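Local coordinates for protein glycoside Hydrolase Family 43_12 (PDB 7JVH) that probably hydrolyses glycosidic bonds of plant cell-wall polysaccharides such as xylan or arabinan, as a family 43 glycoside hydrolase of subfamily 12, at residues Leu320-Asn325 and Thr332-Phe337. Numbering follows the deposited sequence.
Sequences LGIRPN and TGRETF
Gly321 and Glu335 form an antiparallel hydrogen-bonded pair joining the second and third strands, 316-322 and 335-342, of one four-stranded blade of the five-bladed beta-propeller characteristic of family 43 glycoside hydrolases. The Glu335 N to Gly321 O bond is short, 2.7 Å, and nearly straight (172° at the hydrogen); the return bond, Gly321 N to Glu335 O, is more bent. Leu320 and Thr336 make the adjoining non-hydrogen-bonded pair, with Leu320 CA sending a CH...O contact to Glu335 O. Beyond Ile322 the chains separate, and a water bridges them, accepting from Arg323 N, donating to Gly333 O and also meeting Thr332 OG1.

On the face bearing Leu320, the methylenes of Arg334 lie alongside that leucine, CD 3.8 Å from Leu320 CD1, while Ile322 CG2 touches Arg334 CG. The Arg334 guanidinium continues past them to Phe556 O and a bound glycerol, probably from the crystallisation liquor. On the other face, the Phe337 ring lies against the backbone of Gly321, with CE1 3.4 Å from Gly321 CA. Farther along, Arg323 bends at chi3 (-81°), bringing its guanidinium to the Glu335 carboxylate in a two-pronged salt bridge, the two planes 30° apart. Asp39 binds Arg323 NH1 and Gly59 N binds Glu335 OE2, while Arg323 NH2 also donates to Gln439 O, in the range of the C-terminal concanavalin A-like domain. Through Gln439 this buried pair ties the blade end to the region of that domain. Its two prongs differ: Arg323 NE to Glu335 OE1 is close but poorly angled and weak, whereas Arg323 NH2 meets the syn lone pair of Glu335 OE2 at 2.8 Å.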
# COMPACT_ATOMS: atom_id res chain seq x y z
N LEU A 320 10.75 -0.00 -0.86
CA LEU A 320 9.81 -1.01 -0.42
C LEU A 320 10.55 -2.25 -0.03
O LEU A 320 11.65 -2.50 -0.53
CB LEU A 320 8.75 -1.30 -1.50
CG LEU A 320 9.12 -2.11 -2.74
CD1 LEU A 320 9.22 -3.60 -2.43
CD2 LEU A 320 8.11 -1.86 -3.85
N GLY A 321 9.94 -3.02 0.89
CA GLY A 321 10.45 -4.28 1.34
C GLY A 321 9.33 -5.04 1.99
O GLY A 321 8.25 -4.49 2.21
N ILE A 322 9.58 -6.32 2.27
CA ILE A 322 8.71 -7.17 3.05
C ILE A 322 9.41 -7.67 4.32
O ILE A 322 10.62 -7.89 4.33
CB ILE A 322 8.27 -8.39 2.23
CG1 ILE A 322 9.44 -9.30 1.88
CG2 ILE A 322 7.59 -7.94 0.96
CD1 ILE A 322 8.97 -10.64 1.30
N ARG A 323 8.65 -7.83 5.41
CA ARG A 323 9.14 -8.54 6.59
C ARG A 323 8.43 -9.88 6.62
O ARG A 323 7.34 -9.97 7.19
CB ARG A 323 8.89 -7.72 7.87
CG ARG A 323 9.48 -6.33 7.91
CD ARG A 323 9.11 -5.57 9.18
NE ARG A 323 7.79 -4.97 9.15
CZ ARG A 323 6.78 -5.26 9.99
NH1 ARG A 323 6.92 -6.14 10.98
NH2 ARG A 323 5.59 -4.66 9.84
N PRO A 324 9.02 -10.97 6.09
CA PRO A 324 8.35 -12.28 6.08
C PRO A 324 8.30 -12.96 7.45
O PRO A 324 9.07 -12.60 8.35
CB PRO A 324 9.22 -13.13 5.14
CG PRO A 324 10.59 -12.48 5.28
CD PRO A 324 10.36 -11.00 5.48
N ASN A 325 7.39 -13.94 7.61
CA ASN A 325 7.26 -14.72 8.84
C ASN A 325 8.25 -15.87 8.79
O ASN A 325 9.05 -15.97 7.87
CB ASN A 325 5.81 -15.20 9.07
CG ASN A 325 5.42 -16.36 8.18
OD1 ASN A 325 6.08 -16.66 7.20
ND2 ASN A 325 4.33 -17.04 8.55
N THR A 332 1.70 -8.95 5.34
CA THR A 332 1.81 -7.53 5.63
C THR A 332 2.06 -6.66 4.41
O THR A 332 2.15 -5.42 4.52
CB THR A 332 2.90 -7.27 6.72
OG1 THR A 332 3.98 -8.21 6.55
CG2 THR A 332 2.29 -7.49 8.10
N GLY A 333 2.13 -7.28 3.24
CA GLY A 333 2.35 -6.57 1.99
C GLY A 333 3.76 -6.01 1.94
O GLY A 333 4.61 -6.34 2.78
N ARG A 334 4.01 -5.14 0.96
CA ARG A 334 5.27 -4.44 0.82
C ARG A 334 5.17 -3.09 1.52
O ARG A 334 4.20 -2.34 1.32
CB ARG A 334 5.62 -4.26 -0.66
CG ARG A 334 5.88 -5.56 -1.42
CD ARG A 334 5.89 -5.31 -2.92
NE ARG A 334 4.55 -4.91 -3.38
CZ ARG A 334 4.27 -4.32 -4.53
NH1 ARG A 334 5.23 -4.04 -5.42
NH2 ARG A 334 3.02 -4.01 -4.79
N GLU A 335 6.18 -2.79 2.35
CA GLU A 335 6.14 -1.65 3.26
C GLU A 335 7.16 -0.59 2.84
O GLU A 335 8.08 -0.89 2.06
CB GLU A 335 6.44 -2.13 4.67
CG GLU A 335 5.61 -3.36 5.05
CD GLU A 335 5.89 -3.87 6.44
OE1 GLU A 335 6.84 -4.61 6.61
OE2 GLU A 335 5.12 -3.53 7.35
N THR A 336 6.92 0.64 3.27
CA THR A 336 7.81 1.78 2.95
C THR A 336 8.93 1.86 3.97
O THR A 336 8.66 2.25 5.09
CB THR A 336 7.08 3.11 3.06
OG1 THR A 336 6.12 3.12 2.02
CG2 THR A 336 8.01 4.28 2.89
N PHE A 337 10.14 1.51 3.56
CA PHE A 337 11.32 1.57 4.45
C PHE A 337 12.09 2.84 4.15
O PHE A 337 11.91 3.42 3.10
CB PHE A 337 12.30 0.47 4.08
CG PHE A 337 11.86 -0.90 4.52
CD1 PHE A 337 10.75 -1.49 3.96
CD2 PHE A 337 12.56 -1.57 5.50
CE1 PHE A 337 10.36 -2.75 4.37
CE2 PHE A 337 12.16 -2.83 5.90
CZ PHE A 337 11.06 -3.42 5.34
O HOH W 1 6.09 -7.10 5.18